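Local coordinates for protein-glutamine deamidase Cif (Burkholderia pseudomallei, PDB 3GQM), which deamidates a glutamine side chain of host NEDD8 to glutamate, thereby shutting down cullin-RING ubiquitin ligases and blocking the host cell cycle, at residues A[176-181]-A[194-199]; A[106-111]-A[158-163]; A[186-191]-A[232-237]. All coordinates share one frame; numbering follows the deposited sequence.

Interaction 1 of 3, residues A[176-181]-A[194-199]; sequences YIIQSD and DWISRR
Ile177, on the edge strand 176-178, opens the contact with both its backbone and its side chain. Its amide N gives a hydrogen to a water that in turn donates to Arg199 O, so one solvent molecule joins the strand to the last turn of the helix. Its carbonyl receives the indole: Trp195 NE1 lies 2.8 Å from Ile177 O, which sits at the ring edge and in the ring plane. The donor stands well above the carbonyl plane, 65° out of it, and the N-H...O angle of 151° leaves the bond moderately bent. Trp195 reaches the strand because its CG is anti to the backbone N. Ile177 CB meets the benzo side of the indole at 3.7 Å from Trp195 CZ2, while the end of the isoleucine leads away toward Ile232 and Leu233. At Ile178 the side chain turns from the helix, and CG2 still brushes Ile196 CD1 at 4.3 Å.

In this cysteine-protease-like fold, Gln179 is inferred to be an active-site residue with Cys104 and His159. Gln179 CG takes the crowded position between backbone N and carbonyl carbon and rests over the five-membered ring, 4.0 Å from its centroid. Farther out, Gln179 NE2 lies over the six-membered ring, 3.3 Å from Trp195 CZ3, with the amide plane standing almost perpendicular to the indole (89°). Gln179 OE1 accepts from His159 NE2, and Gln179 NE2 donates to Leu233 O, fixing the amide's rotation. Arg199 CB lies over the opposite indole face, toward its rim.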
loop_
_atom_site.group_PDB
_atom_site.type_symbol
_atom_site.label_atom_id
_atom_site.label_comp_id
_atom_site.label_asym_id
_atom_site.label_seq_id
_atom_site.Cartn_x
_atom_site.Cartn_y
_atom_site.Cartn_z
ATOM N N TYR A 176 10.083 -6.129 -0.639
ATOM C CA TYR A 176 9.559 -5.641 0.614
ATOM C C TYR A 176 8.038 -5.446 0.471
ATOM O O TYR A 176 7.548 -5.186 -0.642
ATOM C CB TYR A 176 10.196 -4.289 0.914
ATOM C CG TYR A 176 11.706 -4.369 0.959
ATOM C CD1 TYR A 176 12.360 -4.775 2.133
ATOM C CD2 TYR A 176 12.464 -4.070 -0.153
ATOM C CE1 TYR A 176 13.740 -4.840 2.202
ATOM C CE2 TYR A 176 13.857 -4.155 -0.112
ATOM C CZ TYR A 176 14.487 -4.526 1.083
ATOM O OH TYR A 176 15.853 -4.633 1.125
ATOM N N ILE A 177 7.314 -5.562 1.584
ATOM C CA ILE A 177 5.874 -5.335 1.614
ATOM C C ILE A 177 5.556 -3.939 2.134
ATOM O O ILE A 177 6.125 -3.491 3.127
ATOM C CB ILE A 177 5.114 -6.400 2.509
ATOM C CG1 ILE A 177 5.467 -7.834 2.035
ATOM C CG2 ILE A 177 3.499 -6.110 2.565
ATOM C CD1 ILE A 177 4.894 -8.126 0.639
ATOM N N ILE A 178 4.622 -3.270 1.473
ATOM C CA ILE A 178 3.998 -2.070 2.025
ATOM C C ILE A 178 2.471 -2.300 2.047
ATOM O O ILE A 178 1.899 -2.684 1.040
ATOM C CB ILE A 178 4.360 -0.833 1.179
ATOM C CG1 ILE A 178 5.883 -0.741 1.001
ATOM C CG2 ILE A 178 3.797 0.492 1.803
ATOM C CD1 ILE A 178 6.363 0.476 0.162
ATOM N N GLN A 179 1.826 -2.119 3.196
ATOM C CA GLN A 179 0.367 -2.336 3.289
ATOM C C GLN A 179 -0.181 -1.614 4.497
ATOM O O GLN A 179 0.588 -1.199 5.405
ATOM C CB GLN A 179 0.089 -3.843 3.476
ATOM C CG GLN A 179 0.522 -4.312 4.916
ATOM C CD GLN A 179 0.140 -5.785 5.200
ATOM O OE1 GLN A 179 -0.858 -6.311 4.661
ATOM N NE2 GLN A 179 0.941 -6.452 6.049
ATOM N N SER A 180 -1.507 -1.469 4.537
ATOM C CA SER A 180 -2.198 -1.243 5.809
ATOM C C SER A 180 -3.355 -2.239 5.750
ATOM O O SER A 180 -3.630 -2.730 4.678
ATOM C CB SER A 180 -2.770 0.174 5.866
ATOM O OG SER A 180 -3.701 0.351 4.798
ATOM N N ASP A 181 -4.039 -2.488 6.874
ATOM C CA ASP A 181 -5.211 -3.421 6.920
ATOM C C ASP A 181 -6.078 -3.020 8.129
ATOM O O ASP A 181 -5.590 -2.919 9.242
ATOM C CB ASP A 181 -4.676 -4.863 7.097
ATOM C CG ASP A 181 -5.683 -5.985 6.721
ATOM O OD1 ASP A 181 -6.912 -5.897 6.977
ATOM O OD2 ASP A 181 -5.182 -7.020 6.196
ATOM N N ASP A 194 2.807 1.487 11.487
ATOM C CA ASP A 194 3.344 0.400 12.290
ATOM C C ASP A 194 3.991 -0.610 11.371
ATOM O O ASP A 194 5.095 -1.084 11.638
ATOM C CB ASP A 194 2.234 -0.251 13.160
ATOM C CG ASP A 194 1.740 0.686 14.268
ATOM O OD1 ASP A 194 2.565 1.480 14.784
ATOM O OD2 ASP A 194 0.549 0.684 14.623
ATOM N N TRP A 195 3.310 -0.945 10.278
ATOM C CA TRP A 195 3.873 -1.907 9.329
ATOM C C TRP A 195 5.247 -1.456 8.844
ATOM O O TRP A 195 6.239 -2.230 8.872
ATOM C CB TRP A 195 2.968 -2.159 8.116
ATOM C CG TRP A 195 3.624 -3.169 7.202
ATOM C CD1 TRP A 195 4.394 -2.906 6.084
ATOM C CD2 TRP A 195 3.685 -4.577 7.403
ATOM N NE1 TRP A 195 4.892 -4.080 5.556
ATOM C CE2 TRP A 195 4.452 -5.124 6.340
ATOM C CE3 TRP A 195 3.167 -5.445 8.388
ATOM C CZ2 TRP A 195 4.701 -6.493 6.235
ATOM C CZ3 TRP A 195 3.389 -6.803 8.264
ATOM C CH2 TRP A 195 4.153 -7.319 7.199
ATOM N N ILE A 196 5.309 -0.208 8.387
ATOM C CA ILE A 196 6.570 0.327 7.880
ATOM C C ILE A 196 7.611 0.364 9.006
ATOM O O ILE A 196 8.736 -0.051 8.827
ATOM C CB ILE A 196 6.361 1.699 7.188
ATOM C CG1 ILE A 196 5.658 1.460 5.842
ATOM C CG2 ILE A 196 7.740 2.453 7.052
ATOM C CD1 ILE A 196 5.210 2.725 5.132
ATOM N N SER A 197 7.228 0.782 10.194
ATOM C CA SER A 197 8.210 0.837 11.274
ATOM C C SER A 197 8.786 -0.547 11.713
ATOM O O SER A 197 9.975 -0.677 11.988
ATOM C CB SER A 197 7.604 1.545 12.447
ATOM O OG SER A 197 8.632 1.786 13.393
ATOM N N ARG A 198 7.952 -1.579 11.748
ATOM C CA ARG A 198 8.441 -2.900 12.145
ATOM C C ARG A 198 8.977 -3.739 11.006
ATOM O O ARG A 198 9.965 -4.441 11.188
ATOM C CB ARG A 198 7.357 -3.703 12.858
ATOM C CG ARG A 198 7.127 -3.287 14.279
ATOM C CD ARG A 198 7.274 -4.509 15.165
ATOM N NE ARG A 198 7.151 -4.096 16.542
ATOM C CZ ARG A 198 6.000 -4.024 17.209
ATOM N NH1 ARG A 198 4.851 -4.380 16.636
ATOM N NH2 ARG A 198 6.013 -3.602 18.469
ATOM N N ARG A 199 8.321 -3.686 9.846
ATOM C CA ARG A 199 8.651 -4.588 8.746
ATOM C C ARG A 199 8.935 -3.957 7.355
ATOM O O ARG A 199 9.138 -4.669 6.339
ATOM C CB ARG A 199 7.567 -5.662 8.677
ATOM C CG ARG A 199 7.659 -6.598 9.990
ATOM C CD ARG A 199 7.016 -7.948 9.752
ATOM N NE ARG A 199 7.667 -8.664 8.627
ATOM C CZ ARG A 199 7.121 -9.672 7.969
ATOM N NH1 ARG A 199 5.871 -10.127 8.278
ATOM N NH2 ARG A 199 7.808 -10.218 6.977
HETATM O O HOH W 1 8.687 -6.044 4.057
#

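Interaction 2 of 3, residues A[106-111]-A[158-163]; sequences LSANNI and GHKFLI
Apolar contact carries the middle of this crossing, where helix 106-111 and strand 159-163 run 33° apart with their axes approaching to 7.1 Å. Ala108 points at the strand, and its small side chain lets the two backbones come close: its CA is 5.3 Å from Phe161 CA. The methyl of Ala108 lies over the strand backbone and touches Leu162 CD2 at 3.9 Å. Leu162 (CG anti to its carbonyl carbon, chi1 -57°) directs both branches to the helix. Its CD2 lies against the Ala108 methyl and carbonyl oxygen, while its CD1 presses on Ile111 CG2 at 3.5 Å, tighter than usual for two carbons.

Polar contact lies toward the start of the strand. Lys160 is extended throughout, with CG anti to the backbone N, and crosses Asn109 at about a right angle to bring its ammonium to the amide. Lys160 NZ donates to Asn109 OD1 over 3.1 Å, in the carbonyl plane and on a lone pair. A water accepts from both Asn109 ND2 and Lys160 NZ, so the ammonium is tied to both ends of the amide.

Solvent also links the serine hydroxyl of the helix to the strand backbone: a second water lies 2.9 Å from Ser107 OG and 2.8 Å from Lys160 O. Ser107 OG is further engaged by Ser180 OG and Cys104 O.

A helix led by the inferred catalytic Cys104 and packed on an antiparallel sheet whose strand carries the inferred catalytic His159 is the hallmark of the papain-like (clan CA) fold.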
loop_
_atom_site.group_PDB
_atom_site.type_symbol
_atom_site.label_atom_id
_atom_site.label_comp_id
_atom_site.label_asym_id
_atom_site.label_seq_id
_atom_site.Cartn_x
_atom_site.Cartn_y
_atom_site.Cartn_z
ATOM N N LEU A 106 -6.563 2.433 -0.204
ATOM C CA LEU A 106 -6.169 3.822 -0.154
ATOM C C LEU A 106 -4.670 3.985 0.143
ATOM O O LEU A 106 -4.041 4.897 -0.426
ATOM C CB LEU A 106 -6.998 4.564 0.907
ATOM C CG LEU A 106 -6.843 6.107 0.932
ATOM C CD1 LEU A 106 -7.425 6.714 -0.360
ATOM C CD2 LEU A 106 -7.510 6.732 2.154
ATOM N N SER A 107 -4.111 3.141 1.032
ATOM C CA SER A 107 -2.660 3.178 1.294
ATOM C C SER A 107 -1.850 2.691 0.092
ATOM O O SER A 107 -0.905 3.369 -0.334
ATOM C CB SER A 107 -2.260 2.411 2.566
ATOM O OG SER A 107 -2.568 1.000 2.443
ATOM N N ALA A 108 -2.265 1.568 -0.508
ATOM C CA ALA A 108 -1.560 1.018 -1.648
ATOM C C ALA A 108 -1.663 1.954 -2.870
ATOM O O ALA A 108 -0.664 2.177 -3.575
ATOM C CB ALA A 108 -2.090 -0.417 -2.002
ATOM N N ASN A 109 -2.856 2.456 -3.157
ATOM C CA ASN A 109 -3.038 3.341 -4.307
ATOM C C ASN A 109 -2.161 4.618 -4.208
ATOM O O ASN A 109 -1.483 4.969 -5.134
ATOM C CB ASN A 109 -4.522 3.701 -4.484
ATOM C CG ASN A 109 -5.339 2.574 -5.078
ATOM O OD1 ASN A 109 -4.813 1.628 -5.666
ATOM N ND2 ASN A 109 -6.624 2.637 -4.872
ATOM N N ASN A 110 -2.166 5.262 -3.059
ATOM C CA ASN A 110 -1.391 6.484 -2.847
ATOM C C ASN A 110 0.125 6.316 -2.739
ATOM O O ASN A 110 0.873 7.098 -3.333
ATOM C CB ASN A 110 -1.972 7.237 -1.656
ATOM C CG ASN A 110 -3.264 7.947 -2.054
ATOM O OD1 ASN A 110 -3.247 8.737 -3.000
ATOM N ND2 ASN A 110 -4.404 7.599 -1.409
ATOM N N ILE A 111 0.586 5.290 -2.010
ATOM C CA ILE A 111 2.043 5.014 -1.982
ATOM C C ILE A 111 2.564 4.577 -3.362
ATOM O O ILE A 111 3.702 4.926 -3.755
ATOM C CB ILE A 111 2.420 3.986 -0.877
ATOM C CG1 ILE A 111 2.232 4.647 0.521
ATOM C CG2 ILE A 111 3.862 3.476 -1.111
ATOM C CD1 ILE A 111 2.059 3.637 1.696
ATOM N N GLY A 158 -9.182 -10.582 0.068
ATOM C CA GLY A 158 -9.923 -9.303 0.064
ATOM C C GLY A 158 -8.978 -8.144 0.438
ATOM O O GLY A 158 -9.350 -7.267 1.218
ATOM N N HIS A 159 -7.775 -8.124 -0.133
ATOM C CA HIS A 159 -6.717 -7.210 0.344
ATOM C C HIS A 159 -5.950 -6.665 -0.820
ATOM O O HIS A 159 -5.781 -7.326 -1.818
ATOM C CB HIS A 159 -5.795 -7.964 1.329
ATOM C CG HIS A 159 -4.752 -7.127 2.027
ATOM N ND1 HIS A 159 -5.006 -5.878 2.571
ATOM C CD2 HIS A 159 -3.477 -7.434 2.378
ATOM C CE1 HIS A 159 -3.918 -5.431 3.175
ATOM N NE2 HIS A 159 -2.964 -6.349 3.056
ATOM N N LYS A 160 -5.513 -5.435 -0.669
ATOM C CA LYS A 160 -4.690 -4.719 -1.632
ATOM C C LYS A 160 -3.411 -4.310 -0.890
ATOM O O LYS A 160 -3.474 -3.847 0.261
ATOM C CB LYS A 160 -5.452 -3.464 -2.090
ATOM C CG LYS A 160 -5.109 -3.061 -3.492
ATOM C CD LYS A 160 -6.165 -2.111 -4.095
ATOM C CE LYS A 160 -5.750 -1.703 -5.505
ATOM N NZ LYS A 160 -6.748 -0.752 -6.137
ATOM N N PHE A 161 -2.254 -4.495 -1.527
ATOM C CA PHE A 161 -0.984 -4.191 -0.890
ATOM C C PHE A 161 0.083 -4.045 -1.986
ATOM O O PHE A 161 -0.134 -4.359 -3.135
ATOM C CB PHE A 161 -0.601 -5.275 0.178
ATOM C CG PHE A 161 -0.335 -6.657 -0.396
ATOM C CD1 PHE A 161 0.951 -7.053 -0.714
ATOM C CD2 PHE A 161 -1.377 -7.580 -0.554
ATOM C CE1 PHE A 161 1.220 -8.349 -1.247
ATOM C CE2 PHE A 161 -1.149 -8.869 -1.054
ATOM C CZ PHE A 161 0.182 -9.262 -1.410
ATOM N N LEU A 162 1.248 -3.570 -1.613
ATOM C CA LEU A 162 2.321 -3.366 -2.572
ATOM C C LEU A 162 3.507 -4.293 -2.262
ATOM O O LEU A 162 3.788 -4.573 -1.112
ATOM C CB LEU A 162 2.793 -1.919 -2.482
ATOM C CG LEU A 162 1.792 -0.774 -2.685
ATOM C CD1 LEU A 162 2.535 0.607 -2.599
ATOM C CD2 LEU A 162 1.176 -0.887 -4.064
ATOM N N ILE A 163 4.165 -4.739 -3.325
ATOM C CA ILE A 163 5.464 -5.364 -3.256
ATOM C C ILE A 163 6.472 -4.417 -3.903
ATOM O O ILE A 163 6.342 -4.116 -5.079
ATOM C CB ILE A 163 5.480 -6.698 -4.033
ATOM C CG1 ILE A 163 4.451 -7.655 -3.407
ATOM C CG2 ILE A 163 6.869 -7.297 -3.925
ATOM C CD1 ILE A 163 3.934 -8.756 -4.325
HETATM O O HOH W 2 -2.285 -1.800 1.722
HETATM O O HOH W 3 -8.552 0.762 -5.034
#

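Interaction 3 of 3, residues A[186-191]-A[232-237]; sequences ALPAVR and ILQIDK
The loop that leads from strand 176-178 to helix 192-199 here meets the end of helix 222-233 and the type I turn Gln234-Lys237 that follows it. No direct hydrogen bond spans the two segments, and the join is mainly apolar. Leu187 crosses Leu233 at about a right angle: both its methyls touch Leu233 CB, and Leu187 CD1 reaches Leu233 CD1 at 3.7 Å. Pro188 lays the CG corner of its ring against Gln234 CG at 3.8 Å. Gln234 bends at chi2 (-84°), and its OE1 turns back to accept from Asp236 N at 3.0 Å and from Asp238 N, bracing the turn. Val190 CG2, anti to the backbone N, meets Ile235 CD1 tip to tip at 3.9 Å. One water lies between the backbones, 2.8 Å from Pro188 O and 3.2 Å from Leu233 O.

Leu233 also packs on Leu212 of helix 206-212. Ile235 leans on Trp195 and Arg198 of helix 192-199, so segment 232-237 packs against helix 206-212 at its start and helix 192-199 at Ile235.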
loop_
_atom_site.group_PDB
_atom_site.type_symbol
_atom_site.label_atom_id
_atom_site.label_comp_id
_atom_site.label_asym_id
_atom_site.label_seq_id
_atom_site.Cartn_x
_atom_site.Cartn_y
_atom_site.Cartn_z
ATOM N N ALA A 186 -8.613 -12.588 6.924
ATOM C CA ALA A 186 -7.656 -13.564 7.440
ATOM C C ALA A 186 -6.563 -12.909 8.318
ATOM O O ALA A 186 -6.047 -13.537 9.257
ATOM C CB ALA A 186 -7.026 -14.380 6.292
ATOM N N LEU A 187 -6.267 -11.627 8.055
ATOM C CA LEU A 187 -5.151 -10.934 8.710
ATOM C C LEU A 187 -5.631 -9.968 9.791
ATOM O O LEU A 187 -6.681 -9.379 9.676
ATOM C CB LEU A 187 -4.275 -10.228 7.642
ATOM C CG LEU A 187 -3.458 -11.254 6.837
ATOM C CD1 LEU A 187 -3.221 -10.766 5.488
ATOM C CD2 LEU A 187 -2.115 -11.521 7.565
ATOM N N PRO A 188 -4.871 -9.824 10.865
ATOM C CA PRO A 188 -5.210 -8.805 11.845
ATOM C C PRO A 188 -5.015 -7.385 11.272
ATOM O O PRO A 188 -4.297 -7.195 10.274
ATOM C CB PRO A 188 -4.206 -9.076 12.978
ATOM C CG PRO A 188 -3.066 -9.692 12.293
ATOM C CD PRO A 188 -3.664 -10.566 11.234
ATOM N N ALA A 189 -5.652 -6.412 11.913
ATOM C CA ALA A 189 -5.507 -5.015 11.536
ATOM C C ALA A 189 -4.067 -4.540 11.708
ATOM O O ALA A 189 -3.395 -4.896 12.690
ATOM C CB ALA A 189 -6.437 -4.138 12.323
ATOM N N VAL A 190 -3.584 -3.759 10.741
ATOM C CA VAL A 190 -2.263 -3.102 10.891
ATOM C C VAL A 190 -2.256 -1.734 10.202
ATOM O O VAL A 190 -2.743 -1.605 9.098
ATOM C CB VAL A 190 -1.107 -4.019 10.436
ATOM C CG1 VAL A 190 -1.150 -4.304 8.897
ATOM C CG2 VAL A 190 0.284 -3.463 10.909
ATOM N N ARG A 191 -1.790 -0.717 10.912
ATOM C CA ARG A 191 -1.682 0.640 10.391
ATOM C C ARG A 191 -0.461 0.642 9.457
ATOM O O ARG A 191 0.506 -0.046 9.744
ATOM C CB ARG A 191 -1.415 1.618 11.559
ATOM C CG ARG A 191 -2.665 1.904 12.413
ATOM C CD ARG A 191 -2.281 2.510 13.763
ATOM N NE ARG A 191 -1.758 3.861 13.629
ATOM C CZ ARG A 191 -0.565 4.279 14.055
ATOM N NH1 ARG A 191 0.288 3.446 14.653
ATOM N NH2 ARG A 191 -0.220 5.549 13.873
ATOM N N ILE A 232 4.581 -13.351 5.419
ATOM C CA ILE A 232 4.650 -12.301 4.469
ATOM C C ILE A 232 3.915 -11.037 4.983
ATOM O O ILE A 232 4.357 -9.942 4.745
ATOM C CB ILE A 232 4.010 -12.780 3.131
ATOM C CG1 ILE A 232 4.786 -13.974 2.566
ATOM C CG2 ILE A 232 3.983 -11.658 2.104
ATOM C CD1 ILE A 232 4.169 -14.554 1.191
ATOM N N LEU A 233 2.782 -11.206 5.655
ATOM C CA LEU A 233 1.837 -10.098 5.860
ATOM C C LEU A 233 1.533 -9.797 7.326
ATOM O O LEU A 233 0.830 -8.833 7.608
ATOM C CB LEU A 233 0.515 -10.330 5.057
ATOM C CG LEU A 233 0.693 -10.415 3.516
ATOM C CD1 LEU A 233 -0.608 -10.759 2.813
ATOM C CD2 LEU A 233 1.323 -9.128 2.888
ATOM N N GLN A 234 2.044 -10.589 8.272
ATOM C CA GLN A 234 1.686 -10.302 9.672
ATOM C C GLN A 234 2.912 -9.725 10.390
ATOM O O GLN A 234 4.029 -10.218 10.227
ATOM C CB GLN A 234 1.152 -11.557 10.384
ATOM C CG GLN A 234 0.285 -11.269 11.581
ATOM C CD GLN A 234 1.063 -11.029 12.863
ATOM O OE1 GLN A 234 2.111 -11.649 13.095
ATOM N NE2 GLN A 234 0.528 -10.143 13.730
ATOM N N ILE A 235 2.670 -8.688 11.175
ATOM C CA ILE A 235 3.694 -7.805 11.667
ATOM C C ILE A 235 4.672 -8.514 12.613
ATOM O O ILE A 235 5.814 -8.136 12.699
ATOM C CB ILE A 235 3.052 -6.517 12.299
ATOM C CG1 ILE A 235 4.010 -5.301 12.160
ATOM C CG2 ILE A 235 2.461 -6.810 13.742
ATOM C CD1 ILE A 235 3.595 -4.050 12.931
ATOM N N ASP A 236 4.199 -9.546 13.315
ATOM C CA ASP A 236 5.072 -10.369 14.148
ATOM C C ASP A 236 5.334 -11.742 13.549
ATOM O O ASP A 236 5.886 -12.594 14.231
ATOM C CB ASP A 236 4.502 -10.517 15.555
ATOM C CG ASP A 236 4.563 -9.225 16.326
ATOM O OD1 ASP A 236 5.665 -8.645 16.441
ATOM O OD2 ASP A 236 3.504 -8.750 16.780
ATOM N N LYS A 237 4.952 -11.948 12.286
ATOM C CA LYS A 237 5.062 -13.271 11.635
ATOM C C LYS A 237 4.385 -14.360 12.495
ATOM O O LYS A 237 4.864 -15.504 12.577
ATOM C CB LYS A 237 6.530 -13.639 11.369
ATOM C CG LYS A 237 7.338 -12.631 10.550
ATOM C CD LYS A 237 8.746 -13.202 10.277
HETATM O O HOH W 4 -1.788 -8.075 9.275
#

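Overall arrangement
From the N terminus, interaction 2 comes first, closing a 46-residue loop between helix 104-116 and strand 159-165. Interaction 1 opens only after that loop is complete: it brings helix 192-199 back onto strand 176-178, antiparallel neighbour of 159-165, across a 12-residue loop. Interaction 3 starts within this short loop, at 186-191, and ends beyond it at 232-237, so interactions 1 and 3 cross whereas 2 is in series with both. The inferred active-site residues Gln179 and His159 connect the first two. Arg199 to Gln234 and Asp181 to Val190 join interactions 1 and 3. Together they tie the cysteine-bearing helix, the sheet edge and helix 222-233 around one site.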